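Local coordinates for fatty acid synthase 1, isoform A (Drosophila melanogaster, PDB 6FN6), which probably catalyses the NADPH-dependent synthesis of long-chain saturated fatty acids from acetyl-CoA and malonyl-CoA, this chain holding its dehydratase, enoylreductase and ketoreductase region, at residues Y927-L933 / Y951-S956; V76-G80 / E91-S95; D579-W585 / V876-R881; L115-Q120 / Q226-I231. All blocks are in the same frame, centred on the assembly; numbering follows the deposited sequence.

In the fold
Contacts 1 and 2 are buried and rest on strand pairing: contact 1 joins two neighbouring parallel strands of the ketoreductase domain, linked along the chain by a helix, contact 2 two antiparallel strands of a hairpin in the dehydratase. Contacts 3 and 4 are only partly buried and depend on side chains. In contact 3 a helix of the enoylreductase packs on a turn and strand without one hydrogen bond between them, while contact 4 ties an irregular linker to a strand through glutamine and tyrosine bonds. Contacts 2 and 4 share the dehydratase, their nearest atoms about 23 Å apart, and both touch the second subunit; contacts 1 and 3 do not.

Contact 1: Y927-L933 / Y951-S956; sequences YILVGGL and YIVLTS. With EDO (1,2-ethanediol), chain E.
Tyr927 to Val930 pair in parallel with Ile952 to Thr955, the two strands of a beta-alpha-beta crossover through helix 935-946 in the ketoreductase domain. Val953 is gripped at both ends: its N donates to Tyr927 O at 3.0 Å, and its O takes the Leu929 N, 2.9 Å away, nearly straight along the C=O axis. The first strand ends at Val930, already inside a type II turn from Leu929 to Gly932. Thr955 closes off this end. Its OG1 sits between its own backbone N and carbonyl carbon (chi1 75°), which brings it to the Gly931 N at 3.1 Å. Gly932 CA lies 3.9 Å from Leu954 CD2. Leu933 then crosses Leu954 at about a right angle, CD2 against CD1 at 3.5 Å, while its other branch, CD1, rests on Ser956 CB at 3.6 Å. Replacing Leu933 with an alanine would probably open a gap over Leu954 CD1 and Ser956 CB and leave the Leu954 side chain freer to turn. Leu929, Ile952 and Leu954 face helix 935-946; Ile928, Val953 and Thr955 face helix 989-1002. A 1,2-ethanediol, probably from the crystallisation liquor, sits beside Gly931 and bonds Thr955 weakly and Arg957 N. This glycine-rich turn between first strand and first helix is consistent with the dinucleotide-binding corner of a Rossmann fold.

Contact 2: V76-G80 / E91-S95; sequences VVKFG and EICES
Glu94, Gly80 and Phe79 carry most of this hairpin contact between strands 76-83 and 89-93. Gly80 does it with backbone alone: it forms an antiparallel hydrogen-bonded pair with Cys93, its N reaching Cys93 O at 2.6 Å and its O accepting Cys93 N at 2.7 Å, the second bond lying in the carbonyl plane. The neighbouring Phe79 CA adds a C-H...O contact to the same Cys93 O, which also stands at the edge of the phenyl ring. Past Cys93 the strand ends, and Glu94 turns its aliphatic part to the first strand. CG lies anti to the backbone N (chi1 180°) and the chain then bends at chi2, which sets CG 3.8 Å from Phe79 CE1 and CB 3.9 Å from Phe79 CD1, with the ring and carboxylate planes 72° apart. Val77 crosses Glu94 at about a right angle, its CG2 against the CG and OE2 of Glu94; the same methyl lies over one face of the Phe79 ring. OE1 of the carboxylate forms a salt bridge with Arg67. On the other flank Ile92 CG2 approaches Phe79 CD1 at 4.2 Å. Both strands belong to the predicted N-terminal hotdog fold of the dehydratase. Strand 7-12 pairs along the far side of 76-83 and strand 98-105 beside 89-93, while Phe79 reaches Tyr37 and Leu40 on helix 34-48, and Glu91 bonds Thr87 of the second subunit.

Contact 3: D579-W585 / V876-R881; sequences DLASLKW and VEQAFR
Leu583 packs on Phe880 where helix 876-885 of the enoylreductase comes back against strand 583-587, consistent with the medium-chain dehydrogenase fold, in which the late chain returns to the early part. This is the tight side. Leu583 CD1 stands over one face of the Phe880 ring, 3.8 Å from its centroid and 23° off the normal, a CH-pi contact made with the two side chains at about a right angle. Val876 flanks it, CG1 loosely beside Leu583 CB and CG2 3.8 Å from Trp585 NE1; that indole N-H is already spent on Asp873 O. Thr619 of helix 613-620 touches both Phe880 and Leu580, and strand 570-574 backs Leu583 and Trp585. Leu580 bridges to the looser side: its CD2 reaches Phe880 CB at 4.1 Å, and its CB lies over a face of the Arg881 guanidinium. The open side is at Arg881, which is exposed to solvent. Extended from CG to NE, it ties the charges together only slackly: its NE makes a weak salt bridge to Glu877 OE2 one helical turn earlier, at 3.5 Å, and its NH2 a long one to Asp579 OD1 at 3.7 Å, the carboxylate and guanidinium planes 65° apart. Asp579 is held by the chain just after it, in an Asx turn: Ala581 N donates to Asp579 OD1 at 2.8 Å, from above the carboxylate plane.

Contact 4: L115-Q120 / Q226-I231; sequences LPLEEQ and QWYSDI
Leu117 fills the middle, reaching tip to tip with Ile231: CD2 meets Ile231 CD1 at 3.9 Å. Its other branch, CD1, makes an off-centre CH-pi contact with the Tyr228 ring, 4.2 Å from the centroid, as the two side chains slide past each other. Leu115 CD1 extends the apolar patch to Ile231, and Arg774 of the second subunit packs on Leu117 and Ile231. Segment 115-120 is irregular chain that runs between the predicted N-terminal and C-terminal hotdog folds of the dehydratase, and it lies here against strand 223-228 of the latter. At the end of the ring, Tyr228 OH donates to Glu118 O at 2.9 Å, coming from above the carbonyl plane, while that oxygen lies near the plane of the ring at its edge. Gln120 takes the ring face opposite Leu117. Its extended chain puts the amide over that face, the two planes 24° apart, with CG 3.7 Å from Tyr228 CE2. NE2 then splits its hydrogens between Gln226 OE1, 3.2 Å off in an almost straight bond, and Trp227 O, also 3.2 Å away. With an alanine in place of Gln120, that tyrosine face would probably lose its cover, and Trp227 O and Gln226 OE1 the amide donor they share. Gln226 OE1 takes a further weak bond from Gln120 N. The NE2 of Gln226 lies beside Glu119 CG and makes a weak bond to Thr161 OG1.

Contact 1: Y927-L933 / Y951-S956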
loop_
_atom_site.group_PDB
_atom_site.type_symbol
_atom_site.label_atom_id
_atom_site.label_comp_id
_atom_site.label_asym_id
_atom_site.label_seq_id
_atom_site.Cartn_x
_atom_site.Cartn_y
_atom_site.Cartn_z
ATOM N N TYR A 927 -12.600 -1.259 53.474
ATOM C CA TYR A 927 -11.656 -2.317 53.806
ATOM C C TYR A 927 -10.369 -1.725 54.356
ATOM O O TYR A 927 -9.642 -1.004 53.666
ATOM C CB TYR A 927 -11.395 -3.195 52.585
ATOM C CG TYR A 927 -12.651 -3.910 52.157
ATOM C CD1 TYR A 927 -13.015 -5.116 52.737
ATOM C CD2 TYR A 927 -13.498 -3.357 51.205
ATOM C CE1 TYR A 927 -14.174 -5.765 52.364
ATOM C CE2 TYR A 927 -14.659 -3.994 50.826
ATOM C CZ TYR A 927 -14.998 -5.197 51.408
ATOM O OH TYR A 927 -16.164 -5.826 51.025
ATOM N N ILE A 928 -10.118 -2.029 55.625
ATOM C CA ILE A 928 -8.982 -1.495 56.349
ATOM C C ILE A 928 -7.805 -2.441 56.211
ATOM O O ILE A 928 -7.925 -3.631 56.489
ATOM C CB ILE A 928 -9.332 -1.270 57.830
ATOM C CG1 ILE A 928 -10.546 -0.348 57.959
ATOM C CG2 ILE A 928 -8.142 -0.684 58.583
ATOM C CD1 ILE A 928 -11.178 -0.377 59.334
ATOM N N LEU A 929 -6.673 -1.908 55.769
ATOM C CA LEU A 929 -5.444 -2.683 55.691
ATOM C C LEU A 929 -4.390 -2.076 56.608
ATOM O O LEU A 929 -3.800 -1.043 56.288
ATOM C CB LEU A 929 -4.927 -2.746 54.251
ATOM C CG LEU A 929 -5.752 -3.599 53.280
ATOM C CD1 LEU A 929 -6.974 -2.852 52.775
ATOM C CD2 LEU A 929 -4.894 -4.059 52.119
ATOM N N VAL A 930 -4.169 -2.715 57.753
ATOM C CA VAL A 930 -3.166 -2.249 58.698
ATOM C C VAL A 930 -1.795 -2.549 58.120
ATOM O O VAL A 930 -1.483 -3.698 57.815
ATOM C CB VAL A 930 -3.342 -2.899 60.082
ATOM C CG1 VAL A 930 -2.340 -2.327 61.076
ATOM C CG2 VAL A 930 -4.760 -2.698 60.591
ATOM N N GLY A 931 -0.970 -1.514 57.999
ATOM C CA GLY A 931 0.286 -1.622 57.278
ATOM C C GLY A 931 0.020 -1.762 55.793
ATOM O O GLY A 931 0.680 -2.529 55.090
ATOM N N GLY A 932 -0.953 -0.999 55.311
ATOM C CA GLY A 932 -1.437 -1.161 53.956
ATOM C C GLY A 932 -0.555 -0.594 52.860
ATOM O O GLY A 932 -0.752 -0.919 51.691
ATOM N N LEU A 933 0.421 0.235 53.223
ATOM C CA LEU A 933 1.271 0.879 52.223
ATOM C C LEU A 933 2.588 0.134 52.009
ATOM O O LEU A 933 3.412 0.541 51.188
ATOM C CB LEU A 933 1.555 2.332 52.615
ATOM C CG LEU A 933 0.449 3.359 52.345
ATOM C CD1 LEU A 933 0.889 4.738 52.795
ATOM C CD2 LEU A 933 0.050 3.398 50.873
ATOM N N TYR A 951 -13.864 1.317 48.533
ATOM C CA TYR A 951 -13.495 2.143 49.676
ATOM C C TYR A 951 -12.329 1.496 50.412
ATOM O O TYR A 951 -12.466 0.410 50.976
ATOM C CB TYR A 951 -14.681 2.335 50.618
ATOM C CG TYR A 951 -15.841 3.088 50.010
ATOM C CD1 TYR A 951 -16.882 2.411 49.389
ATOM C CD2 TYR A 951 -15.902 4.475 50.063
ATOM C CE1 TYR A 951 -17.948 3.092 48.835
ATOM C CE2 TYR A 951 -16.964 5.165 49.511
ATOM C CZ TYR A 951 -17.984 4.469 48.899
ATOM O OH TYR A 951 -19.044 5.149 48.349
ATOM N N ILE A 952 -11.179 2.164 50.387
ATOM C CA ILE A 952 -9.954 1.607 50.944
ATOM C C ILE A 952 -9.404 2.516 52.031
ATOM O O ILE A 952 -9.300 3.731 51.852
ATOM C CB ILE A 952 -8.900 1.380 49.842
ATOM C CG1 ILE A 952 -9.399 0.360 48.815
ATOM C CG2 ILE A 952 -7.563 0.951 50.446
ATOM C CD1 ILE A 952 -9.583 -1.045 49.354
ATOM N N VAL A 953 -9.042 1.916 53.162
ATOM C CA VAL A 953 -8.368 2.636 54.234
ATOM C C VAL A 953 -7.025 1.978 54.512
ATOM O O VAL A 953 -6.956 0.796 54.843
ATOM C CB VAL A 953 -9.228 2.681 55.506
ATOM C CG1 VAL A 953 -8.535 3.491 56.591
ATOM C CG2 VAL A 953 -10.605 3.256 55.202
ATOM N N LEU A 954 -5.957 2.757 54.376
ATOM C CA LEU A 954 -4.613 2.264 54.632
ATOM C C LEU A 954 -4.014 2.979 55.840
ATOM O O LEU A 954 -3.965 4.211 55.879
ATOM C CB LEU A 954 -3.719 2.475 53.408
ATOM C CG LEU A 954 -4.242 1.967 52.060
ATOM C CD1 LEU A 954 -3.309 2.404 50.939
ATOM C CD2 LEU A 954 -4.395 0.454 52.062
ATOM N N THR A 955 -3.557 2.209 56.823
ATOM C CA THR A 955 -2.920 2.792 57.995
ATOM C C THR A 955 -1.412 2.790 57.795
ATOM O O THR A 955 -0.821 1.754 57.503
ATOM C CB THR A 955 -3.268 2.040 59.296
ATOM O OG1 THR A 955 -2.553 0.800 59.350
ATOM C CG2 THR A 955 -4.762 1.778 59.387
ATOM N N SER A 956 -0.801 3.959 57.936
ATOM C CA SER A 956 0.647 4.093 57.826
ATOM C C SER A 956 1.144 5.240 58.692
ATOM O O SER A 956 0.676 6.371 58.572
ATOM C CB SER A 956 1.061 4.324 56.371
ATOM O OG SER A 956 2.472 4.398 56.244
HETATM C C1 EDO E . 2.455 0.803 59.297
HETATM O O1 EDO E . 3.131 1.985 59.730
HETATM C C2 EDO E . 1.448 0.392 60.360
HETATM O O2 EDO E . 0.551 1.480 60.615
HETATM O O HOH W 1 1.987 0.702 55.859
#

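Contact 2: V76-G80 / E91-S95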
loop_
_atom_site.group_PDB
_atom_site.type_symbol
_atom_site.label_atom_id
_atom_site.label_comp_id
_atom_site.label_asym_id
_atom_site.label_seq_id
_atom_site.Cartn_x
_atom_site.Cartn_y
_atom_site.Cartn_z
ATOM N N VAL A 76 26.754 -16.668 21.126
ATOM C CA VAL A 76 27.463 -16.251 19.926
ATOM C C VAL A 76 26.423 -16.129 18.810
ATOM O O VAL A 76 25.871 -17.122 18.336
ATOM C CB VAL A 76 28.628 -17.220 19.573
ATOM C CG1 VAL A 76 28.125 -18.617 19.197
ATOM C CG2 VAL A 76 29.483 -16.631 18.457
ATOM N N VAL A 77 26.130 -14.888 18.431
ATOM C CA VAL A 77 25.092 -14.608 17.446
ATOM C C VAL A 77 25.650 -13.688 16.369
ATOM O O VAL A 77 26.376 -12.738 16.664
ATOM C CB VAL A 77 23.843 -13.995 18.111
ATOM C CG1 VAL A 77 24.219 -12.761 18.910
ATOM C CG2 VAL A 77 22.787 -13.652 17.068
ATOM N N LYS A 78 25.295 -13.973 15.121
ATOM C CA LYS A 78 25.817 -13.227 13.987
ATOM C C LYS A 78 24.733 -12.380 13.328
ATOM O O LYS A 78 23.693 -12.899 12.923
ATOM C CB LYS A 78 26.421 -14.200 12.971
ATOM C CG LYS A 78 27.563 -15.028 13.548
ATOM C CD LYS A 78 28.345 -15.785 12.488
ATOM C CE LYS A 78 29.522 -16.523 13.118
ATOM N NZ LYS A 78 30.367 -17.235 12.121
ATOM N N PHE A 79 24.981 -11.077 13.221
ATOM C CA PHE A 79 24.052 -10.178 12.542
ATOM C C PHE A 79 24.584 -9.798 11.161
ATOM O O PHE A 79 25.737 -9.390 11.020
ATOM C CB PHE A 79 23.807 -8.910 13.366
ATOM C CG PHE A 79 23.143 -9.159 14.694
ATOM C CD1 PHE A 79 21.833 -9.607 14.761
ATOM C CD2 PHE A 79 23.824 -8.924 15.877
ATOM C CE1 PHE A 79 21.220 -9.828 15.984
ATOM C CE2 PHE A 79 23.216 -9.143 17.100
ATOM C CZ PHE A 79 21.913 -9.594 17.153
ATOM N N GLY A 80 23.735 -9.944 10.147
ATOM C CA GLY A 80 24.066 -9.554 8.786
ATOM C C GLY A 80 23.355 -8.281 8.365
ATOM O O GLY A 80 22.132 -8.199 8.451
ATOM N N GLU A 91 18.669 -3.675 5.907
ATOM C CA GLU A 91 18.100 -4.854 6.550
ATOM C C GLU A 91 19.113 -5.529 7.464
ATOM O O GLU A 91 20.306 -5.561 7.164
ATOM C CB GLU A 91 17.600 -5.853 5.507
ATOM C CG GLU A 91 16.130 -5.706 5.182
ATOM C CD GLU A 91 15.621 -6.805 4.275
ATOM O OE1 GLU A 91 14.489 -6.671 3.762
ATOM O OE2 GLU A 91 16.344 -7.808 4.087
ATOM N N ILE A 92 18.629 -6.055 8.585
ATOM C CA ILE A 92 19.471 -6.821 9.494
ATOM C C ILE A 92 18.914 -8.236 9.628
ATOM O O ILE A 92 17.749 -8.431 9.977
ATOM C CB ILE A 92 19.593 -6.128 10.866
ATOM C CG1 ILE A 92 20.239 -4.751 10.699
ATOM C CG2 ILE A 92 20.422 -6.975 11.828
ATOM C CD1 ILE A 92 20.155 -3.871 11.924
ATOM N N CYS A 93 19.760 -9.216 9.321
ATOM C CA CYS A 93 19.424 -10.631 9.450
ATOM C C CYS A 93 20.277 -11.260 10.547
ATOM O O CYS A 93 21.402 -10.823 10.786
ATOM C CB CYS A 93 19.620 -11.362 8.122
ATOM S SG CYS A 93 18.510 -10.803 6.807
ATOM N N GLU A 94 19.739 -12.279 11.215
ATOM C CA GLU A 94 20.451 -12.930 12.315
ATOM C C GLU A 94 20.644 -14.430 12.083
ATOM O O GLU A 94 21.777 -14.894 11.954
ATOM C CB GLU A 94 19.696 -12.685 13.627
ATOM C CG GLU A 94 20.332 -13.315 14.860
ATOM C CD GLU A 94 19.807 -14.709 15.150
ATOM O OE1 GLU A 94 18.591 -14.938 14.981
ATOM O OE2 GLU A 94 20.612 -15.580 15.544
ATOM N N SER A 95 19.552 -15.186 12.039
ATOM C CA SER A 95 19.636 -16.630 11.830
ATOM C C SER A 95 18.976 -17.009 10.510
ATOM O O SER A 95 18.025 -17.790 10.485
ATOM C CB SER A 95 18.983 -17.390 12.987
ATOM O OG SER A 95 17.571 -17.292 12.935
#

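Contact 3: D579-W585 / V876-R881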
loop_
_atom_site.group_PDB
_atom_site.type_symbol
_atom_site.label_atom_id
_atom_site.label_comp_id
_atom_site.label_asym_id
_atom_site.label_seq_id
_atom_site.Cartn_x
_atom_site.Cartn_y
_atom_site.Cartn_z
ATOM N N ASP A 579 -3.748 -22.677 26.364
ATOM C CA ASP A 579 -4.526 -23.913 26.422
ATOM C C ASP A 579 -6.031 -23.640 26.468
ATOM O O ASP A 579 -6.514 -22.942 27.359
ATOM C CB ASP A 579 -4.100 -24.744 27.636
ATOM C CG ASP A 579 -4.629 -26.166 27.587
ATOM O OD1 ASP A 579 -5.548 -26.437 26.787
ATOM O OD2 ASP A 579 -4.116 -27.016 28.343
ATOM N N LEU A 580 -6.769 -24.194 25.507
ATOM C CA LEU A 580 -8.217 -23.993 25.437
ATOM C C LEU A 580 -8.955 -24.866 26.453
ATOM O O LEU A 580 -10.148 -24.681 26.694
ATOM C CB LEU A 580 -8.739 -24.283 24.027
ATOM C CG LEU A 580 -8.691 -23.107 23.047
ATOM C CD1 LEU A 580 -7.278 -22.546 22.920
ATOM C CD2 LEU A 580 -9.236 -23.514 21.685
ATOM N N ALA A 581 -8.242 -25.818 27.046
ATOM C CA ALA A 581 -8.807 -26.638 28.111
ATOM C C ALA A 581 -9.082 -25.767 29.336
ATOM O O ALA A 581 -9.809 -26.166 30.247
ATOM C CB ALA A 581 -7.868 -27.781 28.462
ATOM N N SER A 582 -8.484 -24.580 29.352
ATOM C CA SER A 582 -8.618 -23.656 30.467
ATOM C C SER A 582 -9.981 -22.961 30.476
ATOM O O SER A 582 -10.332 -22.287 31.446
ATOM C CB SER A 582 -7.501 -22.614 30.417
ATOM O OG SER A 582 -7.543 -21.882 29.206
ATOM N N LEU A 583 -10.740 -23.105 29.393
ATOM C CA LEU A 583 -12.070 -22.507 29.319
ATOM C C LEU A 583 -12.995 -23.125 30.362
ATOM O O LEU A 583 -13.325 -24.309 30.290
ATOM C CB LEU A 583 -12.667 -22.683 27.923
ATOM C CG LEU A 583 -12.062 -21.808 26.825
ATOM C CD1 LEU A 583 -12.436 -22.333 25.451
ATOM C CD2 LEU A 583 -12.519 -20.367 26.988
ATOM N N LYS A 584 -13.407 -22.319 31.334
ATOM C CA LYS A 584 -14.273 -22.804 32.400
ATOM C C LYS A 584 -15.260 -21.724 32.837
ATOM O O LYS A 584 -15.007 -20.532 32.668
ATOM C CB LYS A 584 -13.436 -23.261 33.602
ATOM C CG LYS A 584 -12.558 -24.484 33.341
ATOM C CD LYS A 584 -11.868 -24.949 34.620
ATOM C CE LYS A 584 -11.090 -26.244 34.420
ATOM N NZ LYS A 584 -9.844 -26.048 33.625
ATOM N N TRP A 585 -16.394 -22.149 33.383
ATOM C CA TRP A 585 -17.373 -21.217 33.928
ATOM C C TRP A 585 -16.886 -20.683 35.269
ATOM O O TRP A 585 -16.375 -21.436 36.099
ATOM C CB TRP A 585 -18.736 -21.887 34.089
ATOM C CG TRP A 585 -19.409 -22.194 32.792
ATOM C CD1 TRP A 585 -19.284 -23.330 32.048
ATOM C CD2 TRP A 585 -20.323 -21.348 32.083
ATOM N NE1 TRP A 585 -20.062 -23.244 30.917
ATOM C CE2 TRP A 585 -20.709 -22.036 30.916
ATOM C CE3 TRP A 585 -20.850 -20.077 32.321
ATOM C CZ2 TRP A 585 -21.599 -21.494 29.991
ATOM C CZ3 TRP A 585 -21.731 -19.541 31.402
ATOM C CH2 TRP A 585 -22.097 -20.247 30.253
ATOM N N VAL A 876 -17.982 -26.418 26.085
ATOM C CA VAL A 876 -17.446 -25.139 25.626
ATOM C C VAL A 876 -16.082 -25.332 24.971
ATOM O O VAL A 876 -15.779 -24.696 23.963
ATOM C CB VAL A 876 -17.362 -24.126 26.784
ATOM C CG1 VAL A 876 -16.772 -22.802 26.306
ATOM C CG2 VAL A 876 -18.734 -23.904 27.388
ATOM N N GLU A 877 -15.256 -26.198 25.552
ATOM C CA GLU A 877 -13.936 -26.478 24.997
ATOM C C GLU A 877 -14.083 -26.987 23.566
ATOM O O GLU A 877 -13.489 -26.441 22.635
ATOM C CB GLU A 877 -13.182 -27.498 25.857
ATOM C CG GLU A 877 -11.818 -27.898 25.302
ATOM C CD GLU A 877 -11.138 -28.970 26.134
ATOM O OE1 GLU A 877 -11.541 -29.166 27.301
ATOM O OE2 GLU A 877 -10.199 -29.617 25.622
ATOM N N GLN A 878 -14.889 -28.030 23.401
ATOM C CA GLN A 878 -15.076 -28.656 22.100
ATOM C C GLN A 878 -15.672 -27.654 21.120
ATOM O O GLN A 878 -15.359 -27.675 19.929
ATOM C CB GLN A 878 -15.979 -29.885 22.222
ATOM C CG GLN A 878 -15.418 -30.983 23.116
ATOM C CD GLN A 878 -14.043 -31.454 22.679
ATOM O OE1 GLN A 878 -13.805 -31.702 21.496
ATOM N NE2 GLN A 878 -13.128 -31.577 23.634
ATOM N N ALA A 879 -16.531 -26.777 21.629
ATOM C CA ALA A 879 -17.147 -25.742 20.807
ATOM C C ALA A 879 -16.085 -24.835 20.192
ATOM O O ALA A 879 -16.110 -24.562 18.991
ATOM C CB ALA A 879 -18.130 -24.928 21.631
ATOM N N PHE A 880 -15.151 -24.373 21.019
ATOM C CA PHE A 880 -14.073 -23.506 20.552
ATOM C C PHE A 880 -13.123 -24.223 19.600
ATOM O O PHE A 880 -12.810 -23.709 18.527
ATOM C CB PHE A 880 -13.282 -22.951 21.740
ATOM C CG PHE A 880 -13.841 -21.674 22.295
ATOM C CD1 PHE A 880 -14.977 -21.679 23.083
ATOM C CD2 PHE A 880 -13.224 -20.465 22.026
ATOM C CE1 PHE A 880 -15.487 -20.499 23.591
ATOM C CE2 PHE A 880 -13.727 -19.285 22.532
ATOM C CZ PHE A 880 -14.860 -19.302 23.315
ATOM N N ARG A 881 -12.660 -25.403 19.995
ATOM C CA ARG A 881 -11.755 -26.182 19.159
ATOM C C ARG A 881 -12.397 -26.490 17.812
ATOM O O ARG A 881 -11.715 -26.559 16.790
ATOM C CB ARG A 881 -11.342 -27.477 19.863
ATOM C CG ARG A 881 -10.396 -27.247 21.029
ATOM C CD ARG A 881 -9.855 -28.547 21.596
ATOM N NE ARG A 881 -8.923 -28.304 22.695
ATOM C CZ ARG A 881 -7.656 -27.932 22.537
ATOM N NH1 ARG A 881 -7.156 -27.754 21.320
ATOM N NH2 ARG A 881 -6.885 -27.735 23.599
#

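Contact 4: L115-Q120 / Q226-I231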
loop_
_atom_site.group_PDB
_atom_site.type_symbol
_atom_site.label_atom_id
_atom_site.label_comp_id
_atom_site.label_asym_id
_atom_site.label_seq_id
_atom_site.Cartn_x
_atom_site.Cartn_y
_atom_site.Cartn_z
ATOM N N LEU A 115 12.836 18.654 15.800
ATOM C CA LEU A 115 11.667 19.470 16.121
ATOM C C LEU A 115 12.008 20.483 17.216
ATOM O O LEU A 115 12.697 20.142 18.182
ATOM C CB LEU A 115 10.498 18.590 16.571
ATOM C CG LEU A 115 9.840 17.677 15.532
ATOM C CD1 LEU A 115 8.838 16.754 16.206
ATOM C CD2 LEU A 115 9.157 18.490 14.445
ATOM N N PRO A 116 11.517 21.729 17.079
ATOM C CA PRO A 116 11.753 22.758 18.100
ATOM C C PRO A 116 10.840 22.589 19.309
ATOM O O PRO A 116 9.812 23.262 19.400
ATOM C CB PRO A 116 11.454 24.058 17.356
ATOM C CG PRO A 116 10.428 23.677 16.357
ATOM C CD PRO A 116 10.760 22.269 15.934
ATOM N N LEU A 117 11.214 21.704 20.225
ATOM C CA LEU A 117 10.362 21.373 21.361
ATOM C C LEU A 117 10.974 21.863 22.668
ATOM O O LEU A 117 12.159 21.654 22.928
ATOM C CB LEU A 117 10.129 19.863 21.424
ATOM C CG LEU A 117 9.270 19.290 20.293
ATOM C CD1 LEU A 117 9.404 17.775 20.235
ATOM C CD2 LEU A 117 7.814 19.699 20.442
ATOM N N GLU A 118 10.151 22.513 23.486
ATOM C CA GLU A 118 10.585 23.004 24.787
ATOM C C GLU A 118 10.159 22.052 25.900
ATOM O O GLU A 118 9.169 21.331 25.769
ATOM C CB GLU A 118 10.015 24.401 25.042
ATOM C CG GLU A 118 10.717 25.508 24.268
ATOM C CD GLU A 118 12.115 25.786 24.787
ATOM O OE1 GLU A 118 12.524 25.137 25.772
ATOM O OE2 GLU A 118 12.802 26.656 24.210
ATOM N N GLU A 119 10.921 22.052 26.989
ATOM C CA GLU A 119 10.658 21.171 28.122
ATOM C C GLU A 119 9.248 21.346 28.681
ATOM O O GLU A 119 8.690 22.442 28.663
ATOM C CB GLU A 119 11.681 21.420 29.233
ATOM C CG GLU A 119 13.088 20.950 28.898
ATOM C CD GLU A 119 14.025 21.019 30.090
ATOM O OE1 GLU A 119 13.669 20.481 31.161
ATOM O OE2 GLU A 119 15.117 21.611 29.958
ATOM N N GLN A 120 8.684 20.249 29.177
ATOM C CA GLN A 120 7.365 20.267 29.796
ATOM C C GLN A 120 7.480 20.499 31.299
ATOM O O GLN A 120 8.515 20.208 31.902
ATOM C CB GLN A 120 6.625 18.955 29.526
ATOM C CG GLN A 120 6.233 18.740 28.075
ATOM C CD GLN A 120 5.724 17.334 27.812
ATOM O OE1 GLN A 120 4.546 17.132 27.519
ATOM N NE2 GLN A 120 6.613 16.352 27.917
ATOM N N GLN A 226 11.683 13.657 27.502
ATOM C CA GLN A 226 10.346 14.220 27.345
ATOM C C GLN A 226 9.440 13.290 26.550
ATOM O O GLN A 226 9.884 12.622 25.618
ATOM C CB GLN A 226 10.416 15.584 26.656
ATOM C CG GLN A 226 11.348 16.579 27.327
ATOM C CD GLN A 226 10.823 17.056 28.666
ATOM O OE1 GLN A 226 9.616 17.051 28.908
ATOM N NE2 GLN A 226 11.727 17.474 29.542
ATOM N N TRP A 227 8.170 13.247 26.935
ATOM C CA TRP A 227 7.166 12.484 26.205
ATOM C C TRP A 227 5.973 13.365 25.861
ATOM O O TRP A 227 5.198 13.747 26.737
ATOM C CB TRP A 227 6.715 11.271 27.016
ATOM C CG TRP A 227 5.423 10.666 26.536
ATOM C CD1 TRP A 227 4.272 10.518 27.254
ATOM C CD2 TRP A 227 5.149 10.139 25.232
ATOM N NE1 TRP A 227 3.304 9.926 26.483
ATOM C CE2 TRP A 227 3.816 9.684 25.236
ATOM C CE3 TRP A 227 5.904 10.007 24.061
ATOM C CZ2 TRP A 227 3.219 9.108 24.114
ATOM C CZ3 TRP A 227 5.309 9.431 22.948
ATOM C CH2 TRP A 227 3.980 8.991 22.984
ATOM N N TYR A 228 5.845 13.690 24.578
ATOM C CA TYR A 228 4.731 14.492 24.078
ATOM C C TYR A 228 3.674 13.584 23.457
ATOM O O TYR A 228 3.846 13.088 22.345
ATOM C CB TYR A 228 5.223 15.514 23.055
ATOM C CG TYR A 228 6.403 16.332 23.528
ATOM C CD1 TYR A 228 7.704 15.882 23.342
ATOM C CD2 TYR A 228 6.218 17.555 24.159
ATOM C CE1 TYR A 228 8.786 16.625 23.772
ATOM C CE2 TYR A 228 7.296 18.307 24.593
ATOM C CZ TYR A 228 8.578 17.836 24.397
ATOM O OH TYR A 228 9.653 18.579 24.826
ATOM N N SER A 229 2.583 13.369 24.184
ATOM C CA SER A 229 1.564 12.400 23.788
ATOM C C SER A 229 0.770 12.822 22.547
ATOM O O SER A 229 0.319 11.970 21.778
ATOM C CB SER A 229 0.602 12.150 24.953
ATOM O OG SER A 229 -0.013 13.353 25.378
ATOM N N ASP A 230 0.593 14.125 22.352
ATOM C CA ASP A 230 -0.181 14.616 21.215
ATOM C C ASP A 230 0.514 14.315 19.887
ATOM O O ASP A 230 -0.114 13.820 18.951
ATOM C CB ASP A 230 -0.422 16.123 21.337
ATOM C CG ASP A 230 -1.371 16.472 22.462
ATOM O OD1 ASP A 230 -1.641 15.588 23.303
ATOM O OD2 ASP A 230 -1.845 17.628 22.505
ATOM N N ILE A 231 1.806 14.618 19.813
ATOM C CA ILE A 231 2.568 14.443 18.579
ATOM C C ILE A 231 3.292 13.097 18.554
ATOM O O ILE A 231 3.861 12.712 17.532
ATOM C CB ILE A 231 3.566 15.602 18.380
ATOM C CG1 ILE A 231 4.561 15.667 19.544
ATOM C CG2 ILE A 231 2.812 16.922 18.253
ATOM C CD1 ILE A 231 5.707 16.639 19.322
#